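Local structure of hypothetical protein PSPTO_2114 (Pseudomonas syringae pv. tomato, 2ODA) at residues Leu13-Ser27 / Leu61-Val73. The protein belongs to a Pseudomonas-specific subfamily of the HAD superfamily and probably has a biochemical function that differs from that of its characterised relatives. Sequence-based numbering, arbitrary orientation.
Sequences LSGCLVDFGAQAATS and LPEALSTPLAAPV
Leu69 packs against Ser14, Val18 and Ala24. Its CD1 lies against Ser14 CB and Ala24 CB, 3.9 Å from each, while CD2 turns to Val18 CG2 and Asp19 CB. Leu13 crosses it obliquely: with CG trans to the backbone N (chi1 -176°), Leu13 drives CD2 to 3.7 Å from Leu69 CB and onto the carbonyl O of Ser66. Leu61 CD1 packs beside Leu69 CD1, 3.6 Å from Ser14 CB and also against Ala24 CB. Beyond Leu69, Val18 CG1 and Pro72 CG reach for one another and meet tightly at 3.4 Å. Leu65 CD1 lies at the carbonyl oxygens of Ala24 and Ser27.

Between the segments the contact is apolar; within 13-27, Asp19 organises the chain. Asp19 OD2 accepts Ser14 OG (2.8 Å) and Ala24 N (2.8 Å) from opposite faces of the carboxylate, and OD1 takes Gln23 N. This grip ties the first turn to the 3-10 segment and so helps to hold Ser14 and Ala24, on which Leu61 and Leu69 pack, side by side. Asp59, just past strand 55-58, bonds Ser14 N and Leu61 N, linking both segments.

The wide turn at 13-17, directly after strand 9-12, is consistent with the squiggle of the HAD Rossmann-like fold; with Val18 and Ala24 it packs on 61-73, whose helix 63-69 follows the neighbouring parallel strand 55-58.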
loop_
_atom_site.group_PDB
_atom_site.type_symbol
_atom_site.label_atom_id
_atom_site.label_comp_id
_atom_site.label_asym_id
_atom_site.label_seq_id
_atom_site.Cartn_x
_atom_site.Cartn_y
_atom_site.Cartn_z
ATOM N N LEU B 13 -5.744 -7.958 16.771
ATOM C CA LEU B 13 -6.746 -8.190 17.787
ATOM C C LEU B 13 -6.191 -8.983 18.981
ATOM O O LEU B 13 -5.903 -8.403 20.047
ATOM C CB LEU B 13 -8.005 -8.826 17.165
ATOM C CG LEU B 13 -9.199 -9.055 18.109
ATOM C CD1 LEU B 13 -9.865 -7.733 18.635
ATOM C CD2 LEU B 13 -10.202 -9.945 17.399
ATOM N N SER B 14 -6.002 -10.286 18.790
ATOM C CA SER B 14 -5.386 -11.153 19.807
ATOM C C SER B 14 -3.932 -10.748 20.115
ATOM O O SER B 14 -3.135 -10.479 19.193
ATOM C CB SER B 14 -5.480 -12.627 19.348
ATOM O OG SER B 14 -4.677 -13.477 20.148
ATOM N N GLY B 15 -3.572 -10.709 21.399
ATOM C CA GLY B 15 -2.202 -10.359 21.817
ATOM C C GLY B 15 -1.871 -8.903 21.547
ATOM O O GLY B 15 -0.691 -8.515 21.368
ATOM N N CYS B 16 -2.912 -8.079 21.496
ATOM C CA CYS B 16 -2.699 -6.675 21.201
ATOM C C CYS B 16 -3.808 -5.820 21.833
ATOM O O CYS B 16 -3.571 -5.213 22.873
ATOM C CB CYS B 16 -2.542 -6.482 19.685
ATOM S SG CYS B 16 -2.408 -4.791 19.119
ATOM N N LEU B 17 -5.003 -5.785 21.231
ATOM C CA LEU B 17 -6.158 -5.124 21.851
ATOM C C LEU B 17 -6.691 -5.939 23.037
ATOM O O LEU B 17 -7.019 -5.397 24.081
ATOM C CB LEU B 17 -7.274 -4.928 20.814
ATOM C CG LEU B 17 -6.962 -3.916 19.695
ATOM C CD1 LEU B 17 -8.002 -4.053 18.574
ATOM C CD2 LEU B 17 -6.952 -2.508 20.297
ATOM N N VAL B 18 -6.778 -7.252 22.846
ATOM C CA VAL B 18 -7.377 -8.134 23.829
ATOM C C VAL B 18 -6.455 -9.348 23.931
ATOM O O VAL B 18 -5.447 -9.419 23.224
ATOM C CB VAL B 18 -8.812 -8.600 23.392
ATOM C CG1 VAL B 18 -9.831 -7.435 23.365
ATOM C CG2 VAL B 18 -8.775 -9.286 22.027
ATOM N N ASP B 19 -6.813 -10.313 24.775
ATOM C CA ASP B 19 -6.135 -11.618 24.785
ATOM C C ASP B 19 -4.624 -11.531 25.068
ATOM O O ASP B 19 -3.780 -11.996 24.277
ATOM C CB ASP B 19 -6.440 -12.417 23.491
ATOM C CG ASP B 19 -5.927 -13.852 23.566
ATOM O OD1 ASP B 19 -5.751 -14.359 24.691
ATOM O OD2 ASP B 19 -5.698 -14.453 22.514
ATOM N N PHE B 20 -4.284 -10.909 26.188
ATOM C CA PHE B 20 -2.877 -10.772 26.597
ATOM C C PHE B 20 -2.201 -12.147 26.550
ATOM O O PHE B 20 -2.721 -13.120 27.126
ATOM C CB PHE B 20 -2.843 -10.215 28.023
ATOM C CG PHE B 20 -1.470 -9.894 28.542
ATOM C CD1 PHE B 20 -0.992 -8.583 28.508
ATOM C CD2 PHE B 20 -0.671 -10.886 29.092
ATOM C CE1 PHE B 20 0.270 -8.256 29.032
ATOM C CE2 PHE B 20 0.635 -10.579 29.591
ATOM C CZ PHE B 20 1.092 -9.248 29.552
ATOM N N GLY B 21 -1.052 -12.222 25.870
ATOM C CA GLY B 21 -0.348 -13.491 25.708
ATOM C C GLY B 21 -0.850 -14.417 24.615
ATOM O O GLY B 21 -0.417 -15.574 24.556
ATOM N N ALA B 22 -1.730 -13.906 23.744
ATOM C CA ALA B 22 -2.256 -14.631 22.555
ATOM C C ALA B 22 -2.768 -16.023 22.916
ATOM O O ALA B 22 -2.432 -17.025 22.265
ATOM C CB ALA B 22 -1.169 -14.732 21.429
ATOM N N GLN B 23 -3.579 -16.077 23.968
ATOM C CA GLN B 23 -4.047 -17.374 24.493
ATOM C C GLN B 23 -5.123 -18.023 23.654
ATOM O O GLN B 23 -5.342 -19.246 23.759
ATOM C CB GLN B 23 -4.479 -17.207 25.954
ATOM C CG GLN B 23 -3.301 -16.757 26.819
ATOM C CD GLN B 23 -2.300 -17.887 26.989
ATOM O OE1 GLN B 23 -2.567 -18.837 27.718
ATOM N NE2 GLN B 23 -1.165 -17.811 26.276
ATOM N N ALA B 24 -5.803 -17.241 22.811
ATOM C CA ALA B 24 -6.809 -17.823 21.889
ATOM C C ALA B 24 -6.195 -18.898 20.978
ATOM O O ALA B 24 -6.897 -19.808 20.502
ATOM C CB ALA B 24 -7.482 -16.739 21.051
ATOM N N ALA B 25 -4.897 -18.788 20.717
ATOM C CA ALA B 25 -4.180 -19.806 19.946
ATOM C C ALA B 25 -4.062 -21.160 20.657
ATOM O O ALA B 25 -3.560 -22.126 20.052
ATOM C CB ALA B 25 -2.777 -19.292 19.554
ATOM N N THR B 26 -4.471 -21.242 21.927
ATOM C CA THR B 26 -4.245 -22.464 22.719
ATOM C C THR B 26 -5.490 -23.348 22.772
ATOM O O THR B 26 -5.460 -24.418 23.390
ATOM C CB THR B 26 -3.858 -22.184 24.214
ATOM O OG1 THR B 26 -4.953 -21.509 24.869
ATOM C CG2 THR B 26 -2.560 -21.352 24.348
ATOM N N SER B 27 -6.593 -22.887 22.182
ATOM C CA SER B 27 -7.835 -23.644 22.231
ATOM C C SER B 27 -8.688 -23.364 21.005
ATOM O O SER B 27 -8.714 -22.244 20.526
ATOM C CB SER B 27 -8.616 -23.244 23.478
ATOM O OG SER B 27 -9.817 -23.985 23.545
ATOM N N LEU B 61 -7.028 -15.569 13.283
ATOM C CA LEU B 61 -7.740 -16.639 13.990
ATOM C C LEU B 61 -9.027 -16.981 13.262
ATOM O O LEU B 61 -9.590 -16.117 12.585
ATOM C CB LEU B 61 -8.063 -16.236 15.437
ATOM C CG LEU B 61 -6.898 -16.070 16.415
ATOM C CD1 LEU B 61 -7.327 -15.173 17.559
ATOM C CD2 LEU B 61 -6.414 -17.393 16.948
ATOM N N PRO B 62 -9.504 -18.236 13.405
ATOM C CA PRO B 62 -10.820 -18.578 12.879
ATOM C C PRO B 62 -11.880 -17.633 13.394
ATOM O O PRO B 62 -11.755 -17.128 14.514
ATOM C CB PRO B 62 -11.078 -19.971 13.471
ATOM C CG PRO B 62 -9.751 -20.552 13.723
ATOM C CD PRO B 62 -8.840 -19.395 14.050
ATOM N N GLU B 63 -12.933 -17.430 12.605
ATOM C CA GLU B 63 -14.055 -16.543 12.961
ATOM C C GLU B 63 -14.682 -16.914 14.318
ATOM O O GLU B 63 -15.079 -16.031 15.091
ATOM C CB GLU B 63 -15.111 -16.600 11.847
ATOM C CG GLU B 63 -16.292 -15.634 11.975
ATOM C CD GLU B 63 -17.353 -16.088 12.971
ATOM O OE1 GLU B 63 -17.543 -17.306 13.134
ATOM O OE2 GLU B 63 -18.016 -15.217 13.575
ATOM N N ALA B 64 -14.758 -18.216 14.608
ATOM C CA ALA B 64 -15.315 -18.707 15.877
ATOM C C ALA B 64 -14.625 -18.113 17.092
ATOM O O ALA B 64 -15.224 -18.019 18.179
ATOM C CB ALA B 64 -15.244 -20.237 15.940
ATOM N N LEU B 65 -13.364 -17.734 16.900
ATOM C CA LEU B 65 -12.547 -17.140 17.948
ATOM C C LEU B 65 -12.447 -15.611 17.889
ATOM O O LEU B 65 -12.603 -14.951 18.915
ATOM C CB LEU B 65 -11.142 -17.759 17.978
ATOM C CG LEU B 65 -11.071 -19.265 18.212
ATOM C CD1 LEU B 65 -9.608 -19.690 18.284
ATOM C CD2 LEU B 65 -11.901 -19.678 19.445
ATOM N N SER B 66 -12.217 -15.036 16.712
ATOM C CA SER B 66 -12.035 -13.578 16.663
ATOM C C SER B 66 -13.356 -12.810 16.838
ATOM O O SER B 66 -13.348 -11.672 17.326
ATOM C CB SER B 66 -11.330 -13.148 15.376
ATOM O OG SER B 66 -12.067 -13.562 14.250
ATOM N N THR B 67 -14.487 -13.400 16.438
ATOM C CA THR B 67 -15.759 -12.688 16.625
ATOM C C THR B 67 -16.029 -12.389 18.108
ATOM O O THR B 67 -16.266 -11.227 18.456
ATOM C CB THR B 67 -16.954 -13.380 15.871
ATOM O OG1 THR B 67 -16.744 -13.232 14.460
ATOM C CG2 THR B 67 -18.299 -12.747 16.235
ATOM N N PRO B 68 -15.989 -13.422 18.987
ATOM C CA PRO B 68 -16.123 -13.170 20.431
ATOM C C PRO B 68 -15.000 -12.271 20.973
ATOM O O PRO B 68 -15.260 -11.399 21.830
ATOM C CB PRO B 68 -16.045 -14.584 21.049
ATOM C CG PRO B 68 -16.433 -15.502 19.951
ATOM C CD PRO B 68 -15.881 -14.863 18.700
ATOM N N LEU B 69 -13.766 -12.469 20.501
ATOM C CA LEU B 69 -12.648 -11.594 20.918
ATOM C C LEU B 69 -12.873 -10.106 20.648
ATOM O O LEU B 69 -12.380 -9.260 21.405
ATOM C CB LEU B 69 -11.316 -12.004 20.245
ATOM C CG LEU B 69 -10.588 -13.212 20.814
ATOM C CD1 LEU B 69 -9.247 -13.371 20.098
ATOM C CD2 LEU B 69 -10.385 -13.017 22.333
ATOM N N ALA B 70 -13.588 -9.782 19.561
ATOM C CA ALA B 70 -13.795 -8.386 19.179
ATOM C C ALA B 70 -14.924 -7.689 19.973
ATOM O O ALA B 70 -15.147 -6.479 19.815
ATOM C CB ALA B 70 -14.006 -8.243 17.648
ATOM N N ALA B 71 -15.603 -8.444 20.842
ATOM C CA ALA B 71 -16.692 -7.889 21.669
ATOM C C ALA B 71 -16.401 -6.516 22.312
ATOM O O ALA B 71 -17.233 -5.606 22.175
ATOM C CB ALA B 71 -17.189 -8.907 22.707
ATOM N N PRO B 72 -15.243 -6.346 23.004
ATOM C CA PRO B 72 -15.016 -5.039 23.619
ATOM C C PRO B 72 -14.686 -3.854 22.687
ATOM O O PRO B 72 -14.590 -2.732 23.177
ATOM C CB PRO B 72 -13.844 -5.307 24.578
ATOM C CG PRO B 72 -13.072 -6.379 23.887
ATOM C CD PRO B 72 -14.159 -7.287 23.361
ATOM N N VAL B 73 -14.535 -4.094 21.382
ATOM C CA VAL B 73 -14.241 -3.015 20.422
ATOM C C VAL B 73 -15.255 -2.898 19.279
ATOM O O VAL B 73 -15.204 -1.947 18.496
ATOM C CB VAL B 73 -12.802 -3.109 19.799
ATOM C CG1 VAL B 73 -11.698 -2.988 20.868
ATOM C CG2 VAL B 73 -12.623 -4.375 18.917
#